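Local atomic coordinates of enoyl-CoA hydratase/carnithine racemase (Magnetospirillum magneticum, PDB entry 4NEK), a protein that probably isomerises the double bond of enoyl-CoA thioesters between the delta-3 and delta-2 positions, as a hexameric member of the enoyl-CoA hydratase/isomerase family. Residues G106-P111 against A137-T142; T122-P127 against G171-V176; E37-G42 against K92-A97; V116-G121 against F162-A167. All blocks are in the same frame, centred on the assembly; numbering follows the deposited sequence.

Interaction 1: G106-P111 against A137-T142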
loop_
_atom_site.group_PDB
_atom_site.type_symbol
_atom_site.label_atom_id
_atom_site.label_comp_id
_atom_site.label_asym_id
_atom_site.label_seq_id
_atom_site.Cartn_x
_atom_site.Cartn_y
_atom_site.Cartn_z
ATOM N N GLY C 106 26.627 -1.475 -0.145
ATOM C CA GLY C 106 25.692 -2.132 -1.022
ATOM C C GLY C 106 24.308 -1.500 -0.985
ATOM O O GLY C 106 23.619 -1.507 -1.992
ATOM N N SER C 107 23.906 -0.948 0.146
ATOM C CA SER C 107 22.676 -0.182 0.218
ATOM C C SER C 107 22.872 1.313 -0.013
ATOM O O SER C 107 22.043 1.938 -0.680
ATOM C CB SER C 107 21.984 -0.368 1.579
ATOM O OG SER C 107 21.203 -1.550 1.570
ATOM N N THR C 108 23.920 1.908 0.560
ATOM C CA THR C 108 24.003 3.379 0.651
ATOM C C THR C 108 24.438 3.990 -0.653
ATOM O O THR C 108 24.329 5.193 -0.857
ATOM C CB THR C 108 24.987 3.844 1.724
ATOM O OG1 THR C 108 26.274 3.291 1.444
ATOM C CG2 THR C 108 24.534 3.390 3.104
ATOM N N LEU C 109 24.888 3.140 -1.543
ATOM C CA LEU C 109 25.125 3.523 -2.914
ATOM C C LEU C 109 23.860 3.752 -3.753
ATOM O O LEU C 109 23.843 4.528 -4.717
ATOM C CB LEU C 109 25.882 2.386 -3.545
ATOM C CG LEU C 109 26.354 2.653 -4.948
ATOM C CD1 LEU C 109 27.468 3.678 -4.889
ATOM C CD2 LEU C 109 26.795 1.350 -5.615
ATOM N N LEU C 110 22.794 3.066 -3.413
ATOM C CA LEU C 110 21.649 3.019 -4.300
ATOM C C LEU C 110 20.977 4.356 -4.488
ATOM O O LEU C 110 20.371 4.609 -5.553
ATOM C CB LEU C 110 20.663 1.996 -3.787
ATOM C CG LEU C 110 21.259 0.594 -3.710
ATOM C CD1 LEU C 110 20.231 -0.384 -3.152
ATOM C CD2 LEU C 110 21.765 0.101 -5.036
ATOM N N PRO C 111 21.021 5.224 -3.477
ATOM C CA PRO C 111 20.376 6.543 -3.697
ATOM C C PRO C 111 21.066 7.403 -4.758
ATOM O O PRO C 111 20.465 8.323 -5.263
ATOM C CB PRO C 111 20.482 7.207 -2.364
ATOM C CG PRO C 111 20.492 6.068 -1.383
ATOM C CD PRO C 111 21.237 4.962 -2.065
ATOM N N ALA C 137 28.456 7.592 2.565
ATOM C CA ALA C 137 27.900 7.747 1.252
ATOM C C ALA C 137 26.687 8.681 1.155
ATOM O O ALA C 137 25.881 8.569 0.202
ATOM C CB ALA C 137 27.590 6.373 0.652
ATOM N N GLY C 138 26.551 9.585 2.112
ATOM C CA GLY C 138 25.446 10.556 2.129
ATOM C C GLY C 138 24.142 10.027 2.686
ATOM O O GLY C 138 23.116 10.693 2.584
ATOM N N SER C 139 24.162 8.815 3.248
ATOM C CA SER C 139 22.936 8.175 3.679
ATOM C C SER C 139 22.271 8.939 4.798
ATOM O O SER C 139 21.036 8.873 4.923
ATOM C CB SER C 139 23.177 6.723 4.074
ATOM O OG SER C 139 24.237 6.648 4.967
ATOM N N SER C 140 23.053 9.645 5.633
ATOM C CA SER C 140 22.484 10.493 6.686
ATOM C C SER C 140 21.579 11.577 6.107
ATOM O O SER C 140 20.727 12.095 6.794
ATOM C CB SER C 140 23.567 11.161 7.518
ATOM O OG SER C 140 24.275 12.179 6.764
ATOM N N GLN C 141 21.717 11.871 4.833
ATOM C CA GLN C 141 20.828 12.800 4.151
ATOM C C GLN C 141 19.810 12.090 3.240
ATOM O O GLN C 141 18.606 12.425 3.218
ATOM C CB GLN C 141 21.688 13.733 3.307
ATOM C CG GLN C 141 20.961 14.756 2.496
ATOM C CD GLN C 141 21.929 15.847 2.037
ATOM O OE1 GLN C 141 22.496 16.576 2.843
ATOM N NE2 GLN C 141 22.103 15.971 0.739
ATOM N N THR C 142 20.274 11.126 2.464
ATOM C CA THR C 142 19.386 10.518 1.490
ATOM C C THR C 142 18.300 9.654 2.156
ATOM O O THR C 142 17.155 9.719 1.729
ATOM C CB THR C 142 20.145 9.645 0.525
ATOM O OG1 THR C 142 20.820 8.601 1.238
ATOM C CG2 THR C 142 21.124 10.486 -0.260
HETATM O O HOH W 1 23.251 7.461 0.189
#
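With chi1 at 57°, T108 tucks OG1 between its own backbone N and carbonyl carbon and swings the CG2 methyl out beside the N, so that its two branches meet different residues of A137-T142. OG1 lies 3.4 Å from A137 CB and makes a weak hydrogen bond to G104 O, one turn back, while CG2 packs against the side chain of S139, 3.7 Å from S139 CB. The hydroxyl of S139 takes no polar partner from 106-111; it bonds instead to the carbonyl of E136, just ahead of the segment. T142 has nearly the same chi1, 60°, and presents its CB and both branches to the pyrrolidine of P111, the two side chains crossing at about a right angle. P111 CB sits 3.8 Å from T142 CB, and P111 CG lies 3.7 Å from T142 OG1.

No direct hydrogen bond spans the segments, but one water ties them together. It donates to T108 O (2.7 Å) and to A137 O (2.9 Å), and accepts from T142 OG1 at 2.9 Å. A137 O also receives H112 NE2, so this buried carbonyl has two partners. G138, with positive phi, is the N-cap residue of the helix that follows, and its carbonyl accepts the backbone N-H groups of both Q141 and T142.

The contact thus sets helix 105-108 and the 3-10 turn that follows against the first turn of helix 139-147. L109 and A137 touch helix 79-88, S107 and L110 reach strand 123-125, and E222 of the second subunit bonds to G138 N and S140 OG.

Interaction 2: T122-P127 against G171-V176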
loop_
_atom_site.group_PDB
_atom_site.type_symbol
_atom_site.label_atom_id
_atom_site.label_comp_id
_atom_site.label_asym_id
_atom_site.label_seq_id
_atom_site.Cartn_x
_atom_site.Cartn_y
_atom_site.Cartn_z
ATOM N N THR C 122 16.149 -9.882 -1.753
ATOM C CA THR C 122 17.172 -8.911 -1.371
ATOM C C THR C 122 17.030 -8.432 0.072
ATOM O O THR C 122 15.927 -8.148 0.557
ATOM C CB THR C 122 17.134 -7.696 -2.276
ATOM O OG1 THR C 122 17.147 -8.128 -3.642
ATOM C CG2 THR C 122 18.293 -6.805 -2.040
ATOM N N ARG C 123 18.157 -8.366 0.753
ATOM C CA ARG C 123 18.210 -7.949 2.153
ATOM C C ARG C 123 19.073 -6.678 2.264
ATOM O O ARG C 123 20.245 -6.695 1.919
ATOM C CB ARG C 123 18.789 -9.064 2.948
ATOM C CG ARG C 123 18.697 -8.924 4.435
ATOM C CD ARG C 123 19.325 -10.150 5.105
ATOM N NE ARG C 123 19.559 -9.845 6.501
ATOM C CZ ARG C 123 20.680 -9.331 7.015
ATOM N NH1 ARG C 123 21.720 -9.075 6.249
ATOM N NH2 ARG C 123 20.749 -9.062 8.322
ATOM N N PHE C 124 18.455 -5.577 2.661
ATOM C CA PHE C 124 19.142 -4.297 2.737
ATOM C C PHE C 124 19.538 -4.060 4.177
ATOM O O PHE C 124 18.786 -4.408 5.092
ATOM C CB PHE C 124 18.227 -3.172 2.301
ATOM C CG PHE C 124 17.715 -3.317 0.904
ATOM C CD1 PHE C 124 16.566 -4.042 0.662
ATOM C CD2 PHE C 124 18.400 -2.751 -0.167
ATOM C CE1 PHE C 124 16.105 -4.205 -0.637
ATOM C CE2 PHE C 124 17.952 -2.900 -1.448
ATOM C CZ PHE C 124 16.796 -3.621 -1.691
ATOM N N HIS C 125 20.715 -3.483 4.414
ATOM C CA HIS C 125 21.158 -3.294 5.802
ATOM C C HIS C 125 22.206 -2.228 5.894
ATOM O O HIS C 125 23.128 -2.228 5.116
ATOM C CB HIS C 125 21.714 -4.612 6.328
ATOM C CG HIS C 125 21.783 -4.694 7.810
ATOM N ND1 HIS C 125 22.370 -5.757 8.461
ATOM C CD2 HIS C 125 21.362 -3.844 8.776
ATOM C CE1 HIS C 125 22.316 -5.556 9.764
ATOM N NE2 HIS C 125 21.692 -4.411 9.983
HETATM N N MSE C 126 22.027 -1.320 6.846
HETATM C CA MSE C 126 23.008 -0.296 7.163
HETATM C C MSE C 126 23.405 -0.384 8.626
HETATM O O MSE C 126 23.003 0.450 9.421
HETATM C CB MSE C 126 22.378 1.044 6.868
HETATM C CG MSE C 126 22.273 1.167 5.354
HETATM SE SE MSE C 126 21.067 2.667 4.871
HETATM C CE MSE C 126 20.190 1.988 3.239
ATOM N N PRO C 127 24.260 -1.348 8.986
ATOM C CA PRO C 127 24.571 -1.646 10.377
ATOM C C PRO C 127 25.707 -0.818 11.043
ATOM O O PRO C 127 26.258 -1.262 12.039
ATOM C CB PRO C 127 25.010 -3.102 10.283
ATOM C CG PRO C 127 25.819 -3.131 9.020
ATOM C CD PRO C 127 25.117 -2.146 8.088
ATOM N N GLY C 171 11.086 4.392 -2.059
ATOM C CA GLY C 171 11.682 4.899 -3.288
ATOM C C GLY C 171 13.182 4.643 -3.432
ATOM O O GLY C 171 13.901 5.286 -4.233
ATOM N N LEU C 172 13.654 3.649 -2.709
ATOM C CA LEU C 172 15.033 3.240 -2.865
ATOM C C LEU C 172 15.216 2.413 -4.114
ATOM O O LEU C 172 16.282 2.397 -4.690
ATOM C CB LEU C 172 15.472 2.444 -1.650
ATOM C CG LEU C 172 16.956 2.190 -1.528
ATOM C CD1 LEU C 172 17.771 3.481 -1.340
ATOM C CD2 LEU C 172 17.178 1.272 -0.350
ATOM N N ILE C 173 14.189 1.692 -4.515
ATOM C CA ILE C 173 14.267 0.864 -5.739
ATOM C C ILE C 173 13.017 1.134 -6.550
ATOM O O ILE C 173 12.003 1.525 -5.982
ATOM C CB ILE C 173 14.325 -0.659 -5.460
ATOM C CG1 ILE C 173 13.059 -1.131 -4.760
ATOM C CG2 ILE C 173 15.530 -0.992 -4.625
ATOM C CD1 ILE C 173 13.100 -2.608 -4.397
ATOM N N ASN C 174 13.076 0.843 -7.838
ATOM C CA ASN C 174 11.950 1.030 -8.675
ATOM C C ASN C 174 11.029 -0.165 -8.603
ATOM O O ASN C 174 9.825 -0.022 -8.840
ATOM C CB ASN C 174 12.383 1.202 -10.111
ATOM C CG ASN C 174 13.067 2.516 -10.351
ATOM O OD1 ASN C 174 12.459 3.474 -10.779
ATOM N ND2 ASN C 174 14.318 2.568 -10.054
ATOM N N GLY C 175 11.548 -1.354 -8.351
ATOM C CA GLY C 175 10.699 -2.520 -8.441
ATOM C C GLY C 175 11.406 -3.820 -8.189
ATOM O O GLY C 175 12.614 -3.875 -8.105
ATOM N N VAL C 176 10.616 -4.858 -8.012
ATOM C CA VAL C 176 11.106 -6.147 -7.700
ATOM C C VAL C 176 10.949 -7.023 -8.910
ATOM O O VAL C 176 9.911 -7.053 -9.488
ATOM C CB VAL C 176 10.314 -6.734 -6.548
ATOM C CG1 VAL C 176 10.800 -8.144 -6.188
ATOM C CG2 VAL C 176 10.484 -5.833 -5.342
#
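F124 points its ring from strand 123-125 at the aliphatic side chains of L172 and I173, which meet it at neighbouring parts of its rim, and these three buried residues form the close part of the contact. The ring's far end, CZ, comes 4.1 Å from I173 CG2, and along one flank CD2 lies 4.2 Å from L172 CD2. Both methyls approach at a slant. I173 can offer CG2 because its chi1 of 62° folds CG1 between the backbone N and carbonyl carbon, leaving CG2 beside the N. Within its own segment the ring is also covered on one face by the T122 CG2 methyl, 3.5 Å above the plane and offset toward the rim. The ring of F162, nearly parallel to it, adds a further aromatic neighbour.

Beyond these methyls the fit slackens. The selenomethionine M126 leans the same way, yet its CE stops 4.7 Å from L172 CD2, and the side chain packs instead on S107 and T108. R123 and H125, alternating with F124 along the strand, reach partly exposed positions and meet P161, while V176, at the other end, packs on V164 and on D165 of the fourth subunit. G171 closes the preceding helix with a Schellman motif.

No hydrogen bond joins the segments. Their association therefore rests on burying hydrocarbon and aromatic surface, and the directional bonds that fix each backbone are made to other parts of the fold.

Interaction 3: E37-G42 against K92-A97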
loop_
_atom_site.group_PDB
_atom_site.type_symbol
_atom_site.label_atom_id
_atom_site.label_comp_id
_atom_site.label_asym_id
_atom_site.label_seq_id
_atom_site.Cartn_x
_atom_site.Cartn_y
_atom_site.Cartn_z
ATOM N N GLU C 37 37.819 3.368 -11.360
ATOM C CA GLU C 37 38.446 3.457 -12.671
ATOM C C GLU C 37 37.407 3.243 -13.745
ATOM O O GLU C 37 37.355 3.989 -14.714
ATOM C CB GLU C 37 39.546 2.419 -12.799
ATOM C CG GLU C 37 40.574 2.663 -13.892
ATOM C CD GLU C 37 41.689 1.604 -13.863
ATOM O OE1 GLU C 37 41.384 0.408 -14.096
ATOM O OE2 GLU C 37 42.866 1.943 -13.565
ATOM N N ALA C 38 36.590 2.210 -13.579
ATOM C CA ALA C 38 35.527 1.944 -14.552
ATOM C C ALA C 38 34.557 3.134 -14.759
ATOM O O ALA C 38 34.148 3.395 -15.876
ATOM C CB ALA C 38 34.764 0.714 -14.149
ATOM N N PHE C 39 34.212 3.839 -13.697
ATOM C CA PHE C 39 33.405 5.035 -13.846
ATOM C C PHE C 39 34.118 6.140 -14.557
ATOM O O PHE C 39 33.542 6.794 -15.386
ATOM C CB PHE C 39 32.852 5.519 -12.502
ATOM C CG PHE C 39 31.587 4.828 -12.148
ATOM C CD1 PHE C 39 31.615 3.515 -11.659
ATOM C CD2 PHE C 39 30.376 5.406 -12.425
ATOM C CE1 PHE C 39 30.452 2.819 -11.394
ATOM C CE2 PHE C 39 29.199 4.724 -12.152
ATOM C CZ PHE C 39 29.239 3.425 -11.648
ATOM N N ALA C 40 35.394 6.346 -14.258
ATOM C CA ALA C 40 36.170 7.394 -14.929
ATOM C C ALA C 40 36.278 7.086 -16.424
ATOM O O ALA C 40 36.063 7.940 -17.272
ATOM C CB ALA C 40 37.546 7.519 -14.302
ATOM N N LYS C 41 36.535 5.843 -16.758
ATOM C CA LYS C 41 36.598 5.488 -18.155
ATOM C C LYS C 41 35.243 5.723 -18.848
ATOM O O LYS C 41 35.166 6.378 -19.890
ATOM C CB LYS C 41 37.078 4.047 -18.284
ATOM C CG LYS C 41 36.667 3.430 -19.606
ATOM C CD LYS C 41 36.802 1.905 -19.754
ATOM C CE LYS C 41 35.661 1.241 -20.564
ATOM N NZ LYS C 41 35.151 2.002 -21.749
ATOM N N GLY C 42 34.167 5.211 -18.248
ATOM C CA GLY C 42 32.861 5.316 -18.844
ATOM C C GLY C 42 32.451 6.756 -18.991
ATOM O O GLY C 42 31.865 7.144 -19.986
ATOM N N LYS C 92 26.486 10.682 -16.359
ATOM C CA LYS C 92 25.671 9.732 -17.099
ATOM C C LYS C 92 24.818 8.882 -16.159
ATOM O O LYS C 92 25.133 8.716 -15.005
ATOM C CB LYS C 92 26.544 8.823 -17.977
ATOM C CG LYS C 92 27.381 9.592 -18.978
ATOM C CD LYS C 92 28.304 8.703 -19.844
ATOM C CE LYS C 92 29.186 9.573 -20.732
ATOM N NZ LYS C 92 30.102 8.794 -21.577
ATOM N N PRO C 93 23.743 8.344 -16.676
ATOM C CA PRO C 93 22.834 7.560 -15.869
ATOM C C PRO C 93 23.424 6.262 -15.410
ATOM O O PRO C 93 24.277 5.694 -16.088
ATOM C CB PRO C 93 21.667 7.238 -16.818
ATOM C CG PRO C 93 21.796 8.190 -17.955
ATOM C CD PRO C 93 23.252 8.530 -18.057
ATOM N N VAL C 94 22.913 5.792 -14.278
ATOM C CA VAL C 94 23.429 4.611 -13.611
ATOM C C VAL C 94 22.247 3.741 -13.183
ATOM O O VAL C 94 21.354 4.191 -12.505
ATOM C CB VAL C 94 24.213 5.020 -12.366
ATOM C CG1 VAL C 94 24.739 3.809 -11.637
ATOM C CG2 VAL C 94 25.355 5.970 -12.723
ATOM N N VAL C 95 22.244 2.507 -13.647
ATOM C CA VAL C 95 21.204 1.552 -13.317
ATOM C C VAL C 95 21.844 0.444 -12.519
ATOM O O VAL C 95 22.957 0.051 -12.830
ATOM C CB VAL C 95 20.649 0.930 -14.607
ATOM C CG1 VAL C 95 19.594 -0.143 -14.291
ATOM C CG2 VAL C 95 20.065 2.013 -15.501
ATOM N N ALA C 96 21.182 -0.025 -11.484
ATOM C CA ALA C 96 21.717 -1.119 -10.700
ATOM C C ALA C 96 20.731 -2.253 -10.581
ATOM O O ALA C 96 19.545 -2.026 -10.589
ATOM C CB ALA C 96 22.058 -0.631 -9.327
ATOM N N ALA C 97 21.246 -3.472 -10.489
ATOM C CA ALA C 97 20.417 -4.621 -10.275
ATOM C C ALA C 97 20.957 -5.302 -9.065
ATOM O O ALA C 97 22.091 -5.763 -9.078
ATOM C CB ALA C 97 20.496 -5.548 -11.476
#
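Two kinds of interaction join helix segment 37-42 to 92-97: a polar one between K92 and G42, and an apolar one between F39 and V94.

The polar link is a hydrogen bond from K92 NZ to G42 O, 2.9 Å long. K92 starts from chi1 -59°, which sets CG beside the backbone N, and then runs fully extended to its ammonium group, delivering NZ to a carbonyl in the last turn of helix 29-44. The donor lies in the carbonyl plane with a C=O...N angle of 158°, close to a head-on approach to the oxygen. NZ also bonds to V48 O, in the link between the helix and strand 50-54, so the buried ammonium bridges two backbone carbonyls. At such a helix end, where carbonyls gather, its positive charge is probably well placed. The backbone of K92 is held as well, its N by E43 OE2 and its O by K205 NZ.

The apolar part is small. V94 sends CG2 to the rim of the F39 ring, near the ring plane, 4.1 Å from F39 CE2, and the two side chains cross at about a right angle. The same ring stacks with F51, while I53 of strand 50-54 touches both F39 and V94.

Helix 29-44 connects the adjacent parallel strands 13-18 and 50-54 in a beta-alpha-beta crossover, and here it reaches past 50-54 to the start of the next strand, 94-98. This helix-on-sheet packing belongs to the crotonase fold of the enoyl-CoA hydratase/isomerase family.

Interaction 4: V116-G121 against F162-A167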
loop_
_atom_site.group_PDB
_atom_site.type_symbol
_atom_site.label_atom_id
_atom_site.label_comp_id
_atom_site.label_asym_id
_atom_site.label_seq_id
_atom_site.Cartn_x
_atom_site.Cartn_y
_atom_site.Cartn_z
ATOM N N VAL C 116 17.000 1.360 -10.089
ATOM C CA VAL C 116 17.432 0.197 -9.351
ATOM C C VAL C 116 16.346 -0.861 -9.303
ATOM O O VAL C 116 15.198 -0.569 -9.012
ATOM C CB VAL C 116 17.690 0.592 -7.911
ATOM C CG1 VAL C 116 18.181 -0.614 -7.135
ATOM C CG2 VAL C 116 18.698 1.706 -7.816
ATOM N N TYR C 117 16.696 -2.090 -9.632
ATOM C CA TYR C 117 15.750 -3.231 -9.592
ATOM C C TYR C 117 16.369 -4.212 -8.654
ATOM O O TYR C 117 17.580 -4.354 -8.633
ATOM C CB TYR C 117 15.546 -3.876 -10.969
ATOM C CG TYR C 117 14.999 -2.877 -11.910
ATOM C CD1 TYR C 117 13.627 -2.631 -12.003
ATOM C CD2 TYR C 117 15.883 -2.041 -12.616
ATOM C CE1 TYR C 117 13.131 -1.607 -12.810
ATOM C CE2 TYR C 117 15.408 -1.024 -13.446
ATOM C CZ TYR C 117 14.042 -0.805 -13.549
ATOM O OH TYR C 117 13.631 0.179 -14.410
ATOM N N ALA C 118 15.528 -4.904 -7.906
ATOM C CA ALA C 118 15.954 -5.848 -6.908
ATOM C C ALA C 118 15.248 -7.169 -7.017
ATOM O O ALA C 118 14.095 -7.222 -7.407
ATOM C CB ALA C 118 15.641 -5.278 -5.550
ATOM N N ALA C 119 15.937 -8.241 -6.668
ATOM C CA ALA C 119 15.330 -9.563 -6.673
ATOM C C ALA C 119 14.558 -9.769 -5.408
ATOM O O ALA C 119 14.835 -9.115 -4.406
ATOM C CB ALA C 119 16.383 -10.623 -6.776
ATOM N N PRO C 120 13.571 -10.661 -5.429
ATOM C CA PRO C 120 12.706 -10.969 -4.286
ATOM C C PRO C 120 13.446 -11.223 -2.987
ATOM O O PRO C 120 13.032 -10.703 -1.934
ATOM C CB PRO C 120 11.999 -12.236 -4.731
ATOM C CG PRO C 120 11.848 -12.053 -6.179
ATOM C CD PRO C 120 13.099 -11.358 -6.635
ATOM N N GLY C 121 14.538 -11.966 -2.986
ATOM C CA GLY C 121 15.185 -12.149 -1.661
ATOM C C GLY C 121 16.147 -11.065 -1.162
ATOM O O GLY C 121 16.873 -11.268 -0.204
ATOM N N PHE C 162 16.218 -4.427 6.331
ATOM C CA PHE C 162 14.881 -4.316 5.788
ATOM C C PHE C 162 14.873 -4.932 4.418
ATOM O O PHE C 162 15.931 -5.298 3.911
ATOM C CB PHE C 162 14.407 -2.853 5.758
ATOM C CG PHE C 162 15.263 -1.938 4.930
ATOM C CD1 PHE C 162 16.423 -1.365 5.474
ATOM C CD2 PHE C 162 14.932 -1.664 3.624
ATOM C CE1 PHE C 162 17.232 -0.518 4.707
ATOM C CE2 PHE C 162 15.733 -0.835 2.845
ATOM C CZ PHE C 162 16.880 -0.257 3.394
ATOM N N GLY C 163 13.655 -5.061 3.871
ATOM C CA GLY C 163 13.389 -5.851 2.698
ATOM C C GLY C 163 12.841 -5.013 1.583
ATOM O O GLY C 163 12.760 -3.784 1.693
ATOM N N VAL C 164 12.466 -5.701 0.514
ATOM C CA VAL C 164 11.988 -5.067 -0.692
ATOM C C VAL C 164 10.677 -4.312 -0.497
ATOM O O VAL C 164 10.428 -3.335 -1.224
ATOM C CB VAL C 164 11.852 -6.084 -1.843
ATOM C CG1 VAL C 164 13.226 -6.614 -2.233
ATOM C CG2 VAL C 164 10.918 -7.253 -1.467
ATOM N N ASP C 165 9.872 -4.725 0.473
ATOM C CA ASP C 165 8.681 -3.971 0.793
ATOM C C ASP C 165 8.982 -2.528 1.156
ATOM O O ASP C 165 8.495 -1.576 0.544
ATOM C CB ASP C 165 7.882 -4.665 1.886
ATOM C CG ASP C 165 8.704 -4.969 3.176
ATOM O OD1 ASP C 165 9.965 -4.984 3.192
ATOM O OD2 ASP C 165 8.045 -5.150 4.232
ATOM N N THR C 166 9.872 -2.354 2.100
ATOM C CA THR C 166 10.235 -1.040 2.550
ATOM C C THR C 166 11.013 -0.329 1.445
ATOM O O THR C 166 10.793 0.845 1.196
ATOM C CB THR C 166 11.071 -1.163 3.825
ATOM O OG1 THR C 166 10.315 -1.857 4.819
ATOM C CG2 THR C 166 11.486 0.196 4.353
ATOM N N ALA C 167 11.916 -1.040 0.789
ATOM C CA ALA C 167 12.787 -0.386 -0.166
ATOM C C ALA C 167 11.990 0.208 -1.300
ATOM O O ALA C 167 12.266 1.320 -1.744
ATOM C CB ALA C 167 13.785 -1.373 -0.733
#
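V164 turns its forked side chain toward the backbone of 118-120 and sets both methyls against it. A chi1 of -66° places CG1 beside its own backbone N and CG2 between the N and the carbonyl carbon, which opens the fork to the facing carbonyls. CG1 lies 3.7 Å from A119 O and also reaches A118 CB at 4.3 Å, a purely apolar touch. P120 O faces both branches, 4.1 Å from V164 CG1 and 4.1 Å from V164 CG2. The side chains of A119 and P120 point away, so here V164 meets main chain rather than side chain. A119 O is not left without a polar partner, since it accepts T122 OG1.

V164 is the first residue of helix 164-169, with G163 at the N-cap, and the bond from A167 N to G163 O (3.0 Å) closes the first turn.

The contact leans helix 164-169 on the end of strand 115-118 and the turn leading from it. V176 of the neighbouring strand 175-176 touches both V164 and P120, A167 packs on I173, and the fourth subunit also packs here, its F162 on P120 and its D165 on V164.

All four contacts lie within a single crotonase-like unit. Along the chain, interaction 3 closes before the others open, whereas the segments of interactions 1, 2 and 4 alternate, interlocking residues 106-176. Interactions 2 and 4 practically coincide, their centres about 4 Å apart, and are joined by strands 115-118 and 175-176, neighbours in the main sheet. Interaction 1 lies about 11 Å from interaction 2, touching it through S107 with M126 and P111 with L172. Interaction 3, centred about 22 Å from interaction 4, still meets it where A96 O probably bonds Y117 N between adjacent strands. The sheet thus links the contacts, and all four touch neighbouring subunits of the hexamer.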